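Local atomic coordinates of probable exosome complex exonuclease 1 (Archaeoglobus fulgidus, PDB entry 3M7N), a protein that probably degrades RNA from its 3' end as the catalytic subunit of the archaeal exosome and probably also synthesises heteromeric RNA tails. Residues Lys22-Arg27 / Ala222-Leu227; Ser98-Lys103 / Leu203-Gly208; Met158-Ala163 / Glu231-Ala236; Val164-Gly169 / Arg212-Gln217; Ala190-Ile193 / Ile198-Ile201. The protein carries 1 engineered substitution. All blocks are in the same frame, centred on the assembly; numbering follows the deposited sequence.

Contact 1 of 5, residues Lys22-Arg27 / Ala222-Leu227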
# COMPACT_ATOMS: atom_id res chain seq x y z
N LYS E 22 -30.08 35.29 17.48
CA LYS E 22 -30.84 35.85 16.38
C LYS E 22 -30.36 35.27 15.05
O LYS E 22 -29.31 34.64 14.98
CB LYS E 22 -30.72 37.39 16.35
CG LYS E 22 -31.61 38.13 17.36
CD LYS E 22 -30.93 38.32 18.71
CE LYS E 22 -31.73 39.24 19.64
NZ LYS E 22 -31.12 39.39 21.01
N PHE E 23 -31.13 35.50 14.00
CA PHE E 23 -30.84 34.97 12.69
C PHE E 23 -29.41 35.31 12.24
O PHE E 23 -28.78 34.52 11.53
CB PHE E 23 -31.87 35.45 11.66
CG PHE E 23 -31.60 36.83 11.11
CD1 PHE E 23 -32.14 37.96 11.74
CD2 PHE E 23 -30.83 37.00 9.96
CE1 PHE E 23 -31.90 39.24 11.24
CE2 PHE E 23 -30.58 38.27 9.45
CZ PHE E 23 -31.11 39.40 10.09
N ASP E 24 -28.90 36.46 12.66
CA ASP E 24 -27.58 36.90 12.20
C ASP E 24 -26.46 36.85 13.26
O ASP E 24 -25.44 37.52 13.12
CB ASP E 24 -27.67 38.30 11.59
CG ASP E 24 -28.07 39.36 12.62
OD1 ASP E 24 -28.38 39.01 13.79
OD2 ASP E 24 -28.06 40.57 12.25
N GLU E 25 -26.65 36.06 14.30
CA GLU E 25 -25.64 35.94 15.35
C GLU E 25 -24.80 34.64 15.30
O GLU E 25 -25.35 33.55 15.16
CB GLU E 25 -26.30 36.04 16.72
CG GLU E 25 -27.05 37.36 16.94
CD GLU E 25 -27.74 37.41 18.28
OE1 GLU E 25 -28.18 38.52 18.68
OE2 GLU E 25 -27.82 36.34 18.95
N LEU E 26 -23.48 34.79 15.43
CA LEU E 26 -22.56 33.66 15.55
C LEU E 26 -22.67 32.98 16.90
O LEU E 26 -23.07 33.61 17.88
CB LEU E 26 -21.10 34.11 15.38
CG LEU E 26 -20.68 34.69 14.03
CD1 LEU E 26 -19.34 35.40 14.15
CD2 LEU E 26 -20.64 33.60 12.96
N ARG E 27 -22.26 31.71 16.94
CA ARG E 27 -22.08 31.00 18.21
C ARG E 27 -20.83 31.53 18.88
O ARG E 27 -19.96 32.08 18.21
CB ARG E 27 -21.97 29.49 17.96
CG ARG E 27 -23.29 28.79 17.61
CD ARG E 27 -23.05 27.32 17.20
NE ARG E 27 -22.17 27.21 16.03
CZ ARG E 27 -21.85 26.06 15.43
NH1 ARG E 27 -21.06 26.09 14.36
NH2 ARG E 27 -22.32 24.89 15.86
N ALA E 222 -23.31 35.30 5.12
CA ALA E 222 -22.05 34.64 5.42
C ALA E 222 -20.88 35.62 5.41
O ALA E 222 -20.02 35.57 6.29
CB ALA E 222 -21.79 33.47 4.47
N LYS E 223 -20.82 36.50 4.41
CA LYS E 223 -19.75 37.50 4.38
C LYS E 223 -19.70 38.33 5.67
O LYS E 223 -18.64 38.54 6.27
CB LYS E 223 -19.91 38.41 3.16
CG LYS E 223 -19.72 37.68 1.86
CD LYS E 223 -19.61 38.68 0.72
CE LYS E 223 -20.96 39.36 0.49
NZ LYS E 223 -20.89 40.43 -0.53
N LYS E 224 -20.87 38.76 6.12
CA LYS E 224 -20.97 39.50 7.37
C LYS E 224 -20.36 38.70 8.54
O LYS E 224 -19.43 39.16 9.20
CB LYS E 224 -22.43 39.87 7.65
CG LYS E 224 -22.66 40.44 9.02
CD LYS E 224 -24.07 41.00 9.15
CE LYS E 224 -24.36 41.48 10.58
NZ LYS E 224 -25.85 41.57 10.78
N GLY E 225 -20.88 37.51 8.79
CA GLY E 225 -20.32 36.65 9.81
C GLY E 225 -18.83 36.42 9.60
O GLY E 225 -18.05 36.45 10.55
N ALA E 226 -18.43 36.20 8.35
CA ALA E 226 -17.02 35.96 8.04
C ALA E 226 -16.14 37.12 8.51
O ALA E 226 -15.06 36.90 9.07
CB ALA E 226 -16.81 35.68 6.54
N LEU E 227 -16.59 38.35 8.29
CA LEU E 227 -15.84 39.51 8.77
C LEU E 227 -15.73 39.55 10.28
O LEU E 227 -14.72 39.98 10.82
CB LEU E 227 -16.41 40.82 8.23
CG LEU E 227 -15.97 41.05 6.79
CD1 LEU E 227 -16.76 42.18 6.14
CD2 LEU E 227 -14.46 41.29 6.70
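Leu-26 and Gly-225 bring the two backbones nearest, their CA atoms 6.8 Å apart, where the irregular segment 22-27 passes beside the helical segment 222-227. Two separate side-chain approaches make the contact, one ionic and one apolar. In the ionic one, Lys-224 reaches out with its chain fully extended beyond CG, and its NZ donates to Asp-24 OD2 at 2.8 Å, forming a salt bridge. The ammonium stands above the carboxylate, 39° out of its plane, so the bond does not run in the plane of the acceptor. Asp-24 owes its place to a type I beta turn from Lys-22 to Glu-25, closed by Glu-25 N on Lys-22 O at 3.1 Å. This turn belongs to the loop that leads into strand 29-33, the first strand of the larger sheet in this RNase PH-type chain, whereas Gly-225 lies on the long helix 212-248. In the apolar approach, Leu-26 lays its two methyls against the bare backbone of that helix: CD1 is 4.0 Å from Gly-225 O, and CD2 is 4.4 Å from Gly-225 CA. With no side chain at Gly-225, the leucine methyls come up to the helix backbone itself. Leu-26 also packs on Ile-229 and Met-232 of the helix and on Val-162 of strand 158-167, while Lys-224 remains at the exposed margin.

Contact 2 of 5, residues Ser98-Lys103 / Leu203-Gly208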
# COMPACT_ATOMS: atom_id res chain seq x y z
N SER E 98 -15.17 12.50 5.49
CA SER E 98 -13.90 13.09 5.91
C SER E 98 -12.97 13.24 4.73
O SER E 98 -12.18 14.19 4.67
CB SER E 98 -13.22 12.23 6.97
OG SER E 98 -13.95 12.20 8.18
N ILE E 99 -13.05 12.30 3.80
CA ILE E 99 -12.20 12.37 2.62
C ILE E 99 -12.59 13.59 1.77
O ILE E 99 -11.75 14.34 1.29
CB ILE E 99 -12.25 11.06 1.82
CG1 ILE E 99 -11.55 9.95 2.61
CG2 ILE E 99 -11.59 11.24 0.46
CD1 ILE E 99 -11.69 8.58 2.03
N GLU E 100 -13.89 13.78 1.63
CA GLU E 100 -14.41 14.89 0.86
C GLU E 100 -14.07 16.22 1.52
O GLU E 100 -13.62 17.16 0.86
CB GLU E 100 -15.92 14.74 0.73
CG GLU E 100 -16.46 15.12 -0.61
CD GLU E 100 -17.22 16.42 -0.56
OE1 GLU E 100 -18.48 16.37 -0.65
OE2 GLU E 100 -16.56 17.47 -0.43
N ILE E 101 -14.28 16.30 2.83
CA ILE E 101 -13.97 17.52 3.56
C ILE E 101 -12.49 17.86 3.48
O ILE E 101 -12.12 19.02 3.30
CB ILE E 101 -14.37 17.39 5.03
CG1 ILE E 101 -15.90 17.33 5.14
CG2 ILE E 101 -13.79 18.56 5.82
CD1 ILE E 101 -16.42 17.03 6.54
N SER E 102 -11.65 16.84 3.61
CA SER E 102 -10.20 17.01 3.47
C SER E 102 -9.81 17.56 2.09
O SER E 102 -8.95 18.44 1.97
CB SER E 102 -9.46 15.68 3.74
OG SER E 102 -9.77 15.16 5.04
N LYS E 103 -10.45 17.05 1.04
CA LYS E 103 -10.11 17.46 -0.33
C LYS E 103 -10.49 18.92 -0.59
O LYS E 103 -9.71 19.70 -1.11
CB LYS E 103 -10.79 16.53 -1.35
CG LYS E 103 -10.47 16.83 -2.81
CD LYS E 103 -11.08 15.76 -3.73
CE LYS E 103 -10.94 16.11 -5.22
NZ LYS E 103 -11.64 17.40 -5.50
N LEU E 203 -14.15 28.35 -0.68
CA LEU E 203 -14.88 27.11 -0.50
C LEU E 203 -16.36 27.41 -0.55
O LEU E 203 -16.84 28.35 0.10
CB LEU E 203 -14.55 26.49 0.86
CG LEU E 203 -15.36 25.23 1.23
CD1 LEU E 203 -14.50 24.17 1.97
CD2 LEU E 203 -16.59 25.57 2.04
N LEU E 204 -17.11 26.61 -1.30
CA LEU E 204 -18.55 26.75 -1.36
C LEU E 204 -19.20 25.38 -1.53
O LEU E 204 -18.91 24.68 -2.49
CB LEU E 204 -18.95 27.69 -2.51
CG LEU E 204 -20.44 28.08 -2.64
CD1 LEU E 204 -20.60 29.35 -3.44
CD2 LEU E 204 -21.24 26.97 -3.28
N GLN E 205 -20.07 25.01 -0.60
CA GLN E 205 -20.85 23.79 -0.75
C GLN E 205 -22.25 24.07 -0.23
O GLN E 205 -22.43 24.94 0.63
CB GLN E 205 -20.25 22.63 0.06
CG GLN E 205 -18.80 22.30 -0.25
CD GLN E 205 -18.28 21.14 0.60
OE1 GLN E 205 -17.88 21.33 1.76
NE2 GLN E 205 -18.29 19.94 0.03
N MET E 206 -23.24 23.34 -0.72
CA MET E 206 -24.55 23.45 -0.12
C MET E 206 -25.36 22.21 -0.36
O MET E 206 -25.17 21.54 -1.37
CB MET E 206 -25.28 24.72 -0.60
CG MET E 206 -26.15 24.56 -1.82
SD MET E 206 -27.76 23.89 -1.38
CE MET E 206 -28.53 23.86 -2.94
N ASP E 207 -26.24 21.90 0.58
CA ASP E 207 -27.28 20.91 0.33
C ASP E 207 -28.55 21.31 1.01
O ASP E 207 -28.51 21.97 2.04
CB ASP E 207 -26.87 19.48 0.74
CG ASP E 207 -26.17 19.42 2.07
OD1 ASP E 207 -25.34 18.50 2.24
OD2 ASP E 207 -26.45 20.27 2.96
N GLY E 208 -29.67 20.93 0.40
CA GLY E 208 -30.98 21.20 0.93
C GLY E 208 -31.86 21.76 -0.17
O GLY E 208 -31.85 21.27 -1.30
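Glu-100 and Gln-205 carry this contact, with 27 and 39 Å² buried, and their side chains come from opposite directions to meet at their polar ends. Gln-205 reaches out in an extended chain beyond CG. Its NE2 lies 3.1 Å from Glu-100 OE2, but the N-H...O angle of 123° makes this a weak hydrogen bond; carboxylate and amide planes stand 65° apart. The glutamate chain is bent at chi2 (-108°), which swings the carboxylate from the helix flank toward the strand. Both groups have stronger partners elsewhere. Glu-100 OE1 forms a salt bridge with Arg-107 of the neighbouring exonuclease 2 chain; Gln-205 OE1 accepts from Arg-137, and its NE2 also donates to Gln-226 of the exonuclease 2 chain. Helix 96-110 thus meets strand 197-207, outermost of its sheet within this chain, at a subunit interface: Gln-205, Met-206 and Asp-207 pair with an antiparallel strand of exonuclease 2, continuing the sheet into the next subunit of the RNase PH-type ring. On the helix, Ser-98 O accepts from Ser-102 OG at 2.6 Å and from Ser-102 N at 2.9 Å, the two donors arriving from opposite faces of the carbonyl plane. Ser-102 OG is bound as well to Tyr-79 N of strand 74-81.

Contact 3 of 5, residues Met158-Ala163 / Glu231-Ala236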
# COMPACT_ATOMS: atom_id res chain seq x y z
N MET E 158 -5.98 35.71 4.44
CA MET E 158 -6.49 34.74 5.37
C MET E 158 -7.72 34.01 4.84
O MET E 158 -8.40 34.47 3.93
CB MET E 158 -6.80 35.43 6.69
CG MET E 158 -5.55 35.58 7.57
SD MET E 158 -5.60 34.24 8.76
CE MET E 158 -7.39 34.05 8.79
N ILE E 159 -8.00 32.87 5.44
CA ILE E 159 -9.12 32.08 5.05
C ILE E 159 -10.10 32.13 6.20
O ILE E 159 -9.73 31.86 7.34
CB ILE E 159 -8.69 30.62 4.75
CG1 ILE E 159 -7.97 30.54 3.40
CG2 ILE E 159 -9.87 29.70 4.76
CD1 ILE E 159 -8.85 30.90 2.20
N THR E 160 -11.34 32.48 5.92
CA THR E 160 -12.31 32.61 6.98
C THR E 160 -13.60 31.93 6.55
O THR E 160 -14.01 32.01 5.39
CB THR E 160 -12.56 34.12 7.35
OG1 THR E 160 -11.31 34.78 7.58
CG2 THR E 160 -13.46 34.24 8.58
N SER E 161 -14.25 31.26 7.47
CA SER E 161 -15.27 30.33 7.06
C SER E 161 -16.46 30.32 8.01
O SER E 161 -16.29 30.33 9.23
CB SER E 161 -14.63 28.93 6.95
OG SER E 161 -15.59 27.92 6.72
N VAL E 162 -17.67 30.30 7.44
CA VAL E 162 -18.90 30.04 8.18
C VAL E 162 -19.92 29.41 7.25
O VAL E 162 -19.87 29.59 6.04
CB VAL E 162 -19.61 31.35 8.63
CG1 VAL E 162 -20.08 31.24 10.08
CG2 VAL E 162 -18.77 32.56 8.39
N ALA E 163 -20.90 28.74 7.83
CA ALA E 163 -22.04 28.23 7.08
C ALA E 163 -23.27 29.09 7.35
O ALA E 163 -23.41 29.70 8.40
CB ALA E 163 -22.33 26.77 7.46
N GLU E 231 -11.89 39.08 12.38
CA GLU E 231 -11.30 39.93 13.41
C GLU E 231 -10.88 39.10 14.63
O GLU E 231 -9.87 39.41 15.26
CB GLU E 231 -12.22 41.09 13.81
CG GLU E 231 -12.19 42.28 12.80
CD GLU E 231 -10.82 42.97 12.69
OE1 GLU E 231 -10.13 43.18 13.73
OE2 GLU E 231 -10.43 43.33 11.56
N MET E 232 -11.62 38.04 14.95
CA MET E 232 -11.18 37.16 16.03
C MET E 232 -9.84 36.48 15.72
O MET E 232 -8.97 36.36 16.59
CB MET E 232 -12.25 36.13 16.39
CG MET E 232 -13.60 36.75 16.70
SD MET E 232 -14.91 35.56 17.09
CE MET E 232 -16.36 36.51 16.64
N GLN E 233 -9.67 36.09 14.46
CA GLN E 233 -8.48 35.40 14.00
C GLN E 233 -7.32 36.37 14.11
O GLN E 233 -6.21 36.02 14.52
CB GLN E 233 -8.63 34.93 12.54
CG GLN E 233 -9.64 33.79 12.30
CD GLN E 233 -9.86 33.48 10.80
OE1 GLN E 233 -9.74 32.33 10.35
NE2 GLN E 233 -10.16 34.52 10.03
N ARG E 234 -7.59 37.61 13.71
CA ARG E 234 -6.56 38.64 13.71
C ARG E 234 -6.13 38.88 15.15
O ARG E 234 -4.95 38.95 15.44
CB ARG E 234 -7.10 39.92 13.08
CG ARG E 234 -6.07 41.02 12.91
CD ARG E 234 -6.71 42.35 12.52
NE ARG E 234 -5.98 43.44 13.16
CZ ARG E 234 -4.96 44.08 12.60
NH1 ARG E 234 -4.55 43.76 11.36
NH2 ARG E 234 -4.35 45.06 13.28
N GLU E 235 -7.10 38.97 16.05
CA GLU E 235 -6.82 39.18 17.45
C GLU E 235 -5.95 38.06 18.01
O GLU E 235 -4.94 38.30 18.70
CB GLU E 235 -8.12 39.26 18.24
CG GLU E 235 -8.20 40.44 19.17
CD GLU E 235 -8.50 41.74 18.44
OE1 GLU E 235 -7.55 42.54 18.21
OE2 GLU E 235 -9.69 41.97 18.11
N ALA E 236 -6.35 36.82 17.72
CA ALA E 236 -5.60 35.66 18.20
C ALA E 236 -4.14 35.69 17.74
O ALA E 236 -3.24 35.31 18.48
CB ALA E 236 -6.30 34.36 17.79
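Gln-233 is the one residue of segment 231-236 that reaches strand 158-163, and it meets Met-158, Ile-159 and Thr-160 together. The strand and helix axes pass 9.9 Å apart at 133° between their directions, and the extended glutamine chain bridges much of that gap. At its end lies the tight part of the contact. Met-158, bent at chi2 and chi3, turns its methyl CE against the amide group, with CE 3.2 Å from Gln-233 CD. Thr-160 OG1 stands 3.8 Å from the same carbon, Gln-233 CD, and the carbonyl oxygen of Ile-159 borders the group too. In fold terms, the long helix 212-248 here lies over the four-stranded antiparallel sheet in which strand 158-167 is flanked by strands 170-173 and 185-194. Asn-142 of helix 136-150 and Ile-31 of strand 29-33 also touch the glutamine, which is buried. Away from it the two segments diverge. Val-162 makes no contact with segment 231-236 and packs on Leu-26 and Ile-229. Glu-231 and Glu-235 are exposed on the helix, and Arg-234 turns its guanidinium off from the strand, toward another chain of the assembly.

Contact 4 of 5, residues Val164-Gly169 / Arg212-Gln217; sequences VGKADG and RDEVKQ
The end of strand 158-167, with the tight turn that follows it, meets the first turns of the long helix 212-248 through Lys-166 and Glu-214. The lysine side chain is extended and crosses that of the glutamate at about a right angle. Lys-166 NZ donates to Glu-214 OE1 at 2.6 Å, a salt bridge in which the oxygen is met on its syn side, 22° out of the carboxylate plane. Lys-166 NZ is also 3.2 Å from Glu-214 OE2, so the ammonium sits close to both oxygens. A second link runs through a water that donates to Gly-169 O at 2.5 Å and to Glu-214 OE2 at 3.0 Å. The carbonyl it uses belongs to a beta hairpin: strands 158-167 and 170-173 are joined by Asp-168 and Gly-169, whose positive phi values of 48° and 87° fit a type I' turn. Lys-166 NZ bonds as well to Arg-209 O, ahead of the helix, while Glu-214 N is held by Thr-211 OG1. Beside this link, Arg-212 NH2 bonds Asp-213 OD1 at 3.1 Å, the oxygen lying at the edge of the guanidinium, in its plane. One face of that group is covered by Lys-216 CD, 3.8 Å above its centre, and Arg-212 NE forms a salt bridge with Asp-243 of the exonuclease 2 chain.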
# COMPACT_ATOMS: atom_id res chain seq x y z
N VAL E 164 -24.17 29.15 6.37
CA VAL E 164 -25.48 29.72 6.60
C VAL E 164 -26.44 28.57 6.49
O VAL E 164 -26.31 27.74 5.58
CB VAL E 164 -25.83 30.79 5.54
CG1 VAL E 164 -27.34 31.04 5.52
CG2 VAL E 164 -25.06 32.08 5.80
N GLY E 165 -27.37 28.49 7.43
CA GLY E 165 -28.41 27.48 7.40
C GLY E 165 -29.73 28.08 6.97
O GLY E 165 -29.83 29.27 6.67
N LYS E 166 -30.75 27.25 6.93
CA LYS E 166 -32.08 27.73 6.65
C LYS E 166 -33.03 26.97 7.56
O LYS E 166 -33.07 25.74 7.54
CB LYS E 166 -32.45 27.53 5.18
CG LYS E 166 -33.86 28.01 4.85
CD LYS E 166 -34.15 27.92 3.36
CE LYS E 166 -35.62 27.75 3.07
NZ LYS E 166 -35.80 27.61 1.60
N ALA E 167 -33.76 27.72 8.38
CA ALA E 167 -34.63 27.14 9.39
C ALA E 167 -36.00 27.82 9.38
O ALA E 167 -36.10 29.04 9.38
CB ALA E 167 -33.98 27.25 10.76
N ASP E 168 -37.05 27.00 9.36
CA ASP E 168 -38.42 27.51 9.29
C ASP E 168 -38.55 28.56 8.22
O ASP E 168 -39.28 29.53 8.39
CB ASP E 168 -38.83 28.14 10.62
CG ASP E 168 -38.93 27.13 11.74
OD1 ASP E 168 -38.88 27.56 12.91
OD2 ASP E 168 -39.05 25.92 11.46
N GLY E 169 -37.83 28.39 7.13
CA GLY E 169 -37.95 29.30 6.01
C GLY E 169 -37.03 30.49 6.14
O GLY E 169 -36.95 31.32 5.25
N ARG E 212 -33.13 30.66 -5.72
CA ARG E 212 -32.08 31.49 -6.27
C ARG E 212 -31.85 32.72 -5.36
O ARG E 212 -30.70 33.01 -5.00
CB ARG E 212 -32.42 31.90 -7.70
CG ARG E 212 -31.39 32.80 -8.37
CD ARG E 212 -31.72 34.29 -8.18
NE ARG E 212 -31.03 35.15 -9.15
CZ ARG E 212 -31.16 36.47 -9.21
NH1 ARG E 212 -30.50 37.16 -10.13
NH2 ARG E 212 -31.94 37.10 -8.34
N ASP E 213 -32.93 33.41 -4.98
CA ASP E 213 -32.83 34.59 -4.12
C ASP E 213 -32.24 34.25 -2.76
O ASP E 213 -31.37 34.96 -2.26
CB ASP E 213 -34.19 35.29 -3.90
CG ASP E 213 -34.66 36.08 -5.13
OD1 ASP E 213 -33.86 36.32 -6.04
OD2 ASP E 213 -35.86 36.44 -5.16
N GLU E 214 -32.72 33.16 -2.15
CA GLU E 214 -32.19 32.75 -0.85
C GLU E 214 -30.69 32.47 -0.91
O GLU E 214 -29.97 32.76 0.04
CB GLU E 214 -32.93 31.52 -0.31
CG GLU E 214 -34.28 31.84 0.25
CD GLU E 214 -35.11 30.60 0.53
OE1 GLU E 214 -34.69 29.49 0.13
OE2 GLU E 214 -36.19 30.73 1.14
N VAL E 215 -30.21 31.93 -2.04
CA VAL E 215 -28.80 31.62 -2.18
C VAL E 215 -28.00 32.91 -2.13
O VAL E 215 -26.97 33.00 -1.45
CB VAL E 215 -28.48 30.83 -3.49
CG1 VAL E 215 -27.00 30.65 -3.68
CG2 VAL E 215 -29.18 29.45 -3.50
N LYS E 216 -28.49 33.91 -2.85
CA LYS E 216 -27.83 35.22 -2.89
C LYS E 216 -27.83 35.96 -1.54
O LYS E 216 -26.82 36.57 -1.17
CB LYS E 216 -28.42 36.07 -4.00
CG LYS E 216 -28.17 35.46 -5.37
CD LYS E 216 -28.48 36.42 -6.49
CE LYS E 216 -27.33 37.38 -6.71
NZ LYS E 216 -27.81 38.48 -7.60
N GLN E 217 -28.93 35.89 -0.81
CA GLN E 217 -28.98 36.44 0.54
C GLN E 217 -28.04 35.70 1.50
O GLN E 217 -27.43 36.30 2.39
CB GLN E 217 -30.42 36.43 1.06
CG GLN E 217 -31.33 37.36 0.27
CD GLN E 217 -32.78 36.90 0.22
OE1 GLN E 217 -33.31 36.34 1.17
NE2 GLN E 217 -33.43 37.16 -0.91
O HOH W 1 -36.28 32.71 3.34

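Contact 5 of 5, residues Ala190-Ile193 / Ile198-Ile201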
# COMPACT_ATOMS: atom_id res chain seq x y z
N ALA E 190 -16.10 29.60 2.66
CA ALA E 190 -14.88 30.18 3.20
C ALA E 190 -14.44 31.21 2.19
O ALA E 190 -14.61 31.01 0.99
CB ALA E 190 -13.82 29.14 3.41
N PHE E 191 -13.87 32.30 2.69
CA PHE E 191 -13.48 33.40 1.83
C PHE E 191 -12.01 33.72 2.03
O PHE E 191 -11.45 33.46 3.10
CB PHE E 191 -14.28 34.68 2.16
CG PHE E 191 -15.78 34.48 2.17
CD1 PHE E 191 -16.44 34.22 3.36
CD2 PHE E 191 -16.52 34.58 1.01
CE1 PHE E 191 -17.82 34.04 3.39
CE2 PHE E 191 -17.90 34.41 1.03
CZ PHE E 191 -18.55 34.15 2.21
N LEU E 192 -11.40 34.28 1.00
CA LEU E 192 -10.14 34.98 1.14
C LEU E 192 -10.43 36.42 1.63
O LEU E 192 -11.18 37.15 0.98
CB LEU E 192 -9.43 35.04 -0.21
CG LEU E 192 -8.17 35.90 -0.19
CD1 LEU E 192 -7.07 35.22 0.64
CD2 LEU E 192 -7.70 36.21 -1.60
N ILE E 193 -9.86 36.78 2.79
CA ILE E 193 -9.85 38.16 3.26
C ILE E 193 -8.53 38.82 2.86
O ILE E 193 -7.45 38.30 3.17
CB ILE E 193 -9.93 38.28 4.79
CG1 ILE E 193 -10.95 37.31 5.38
CG2 ILE E 193 -10.26 39.72 5.19
CD1 ILE E 193 -12.37 37.60 4.99
N ILE E 198 -13.64 40.81 2.36
CA ILE E 198 -13.94 39.62 1.57
C ILE E 198 -13.51 39.85 0.13
O ILE E 198 -14.03 40.73 -0.52
CB ILE E 198 -15.43 39.34 1.59
CG1 ILE E 198 -15.96 39.31 3.02
CG2 ILE E 198 -15.73 38.03 0.88
CD1 ILE E 198 -15.56 38.08 3.79
N GLU E 199 -12.57 39.06 -0.35
CA GLU E 199 -12.02 39.26 -1.69
C GLU E 199 -12.53 38.23 -2.71
O GLU E 199 -12.61 38.52 -3.91
CB GLU E 199 -10.49 39.20 -1.63
CG GLU E 199 -9.78 40.22 -2.52
CD GLU E 199 -9.33 39.63 -3.84
OE1 GLU E 199 -10.17 39.06 -4.58
OE2 GLU E 199 -8.12 39.74 -4.14
N SER E 200 -12.81 37.02 -2.23
CA SER E 200 -13.39 35.97 -3.05
C SER E 200 -13.74 34.72 -2.26
O SER E 200 -13.55 34.66 -1.04
CB SER E 200 -12.53 35.64 -4.27
OG SER E 200 -11.16 35.53 -3.94
N ILE E 201 -14.27 33.73 -2.96
CA ILE E 201 -14.78 32.51 -2.37
C ILE E 201 -13.75 31.40 -2.53
O ILE E 201 -13.36 31.06 -3.65
CB ILE E 201 -16.09 32.07 -3.08
CG1 ILE E 201 -17.20 33.12 -2.85
CG2 ILE E 201 -16.52 30.68 -2.63
CD1 ILE E 201 -18.43 32.96 -3.76
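Phe-191 and Ile-198 make the central side-chain contact, with the methyl CG2 of the isoleucine 3.5 Å from ring atom CD2 of the phenylalanine. Ile-198 CG2 lies anti to its own backbone N, which leaves CG1 to carry the other branch across to Ile-193, where the two CD1 methyls are 3.4 Å apart (Ile-193 CD1 to Ile-198 CD1). Ile-201 runs alongside the ring, pointing the same way, with CG1 4.1 Å from Phe-191 CE2. At the ring edge, in its plane, sits the carbonyl oxygen of Ser-200, which also makes a CA-H...O contact of 3.1 Å with Phe-191 CA.

The backbone sets these positions. Leu-192 is gripped twice. Glu-199 N donates to Leu-192 O at 2.7 Å, almost straight onto the carbonyl. Leu-192 N donates to Ser-200 O at 3.0 Å, in a more bent bond. Two residues, Glu-199 and Ser-200, therefore stand opposite the single Leu-192, a beta bulge in an antiparallel hairpin, and the strand directions here are 140° apart. Phe-191 with Ile-201 and Ile-193 with Ile-198 are the non-hydrogen-bonded pairs, all four side chains on one face. Glu-199 OE2 forms a salt bridge with Arg-194.

That isoleucine and phenylalanine face lies under helix 212-248, meeting Lys-223, Ala-226 and Tyr-230. Leu-192 and Ser-200, on the other face, pack on Leu-232 and Leu-233 of the exonuclease 2 chain, and strand 158-167 flanks strand 185-194 on its other edge.

How the contacts relate
Contacts 2, 3 and 5 are buried, contact 1 partly so, and contact 4 lies at the surface, its centre about 21 Å from the centre of the chain. Helix 212-248 serves contacts 4, 1 and 3 in turn along its length, and the four-stranded sheet is reached by contacts 2, 3, 4 and 5. Chemistry follows position: lysine-carboxylate bridges occupy the outer sites of contacts 1 and 4, a glutamine amide fills contact 3, and contact 5 is apolar over a hydrogen-bonded hairpin. Contact 2, also buried, is polar, with further partners on the exonuclease 2 chain. Direct touches join neighbours: Thr-160 O to Phe-191 N between contacts 3 and 5, and Ala-226 CB to Phe-191 CD1 between 1 and 5.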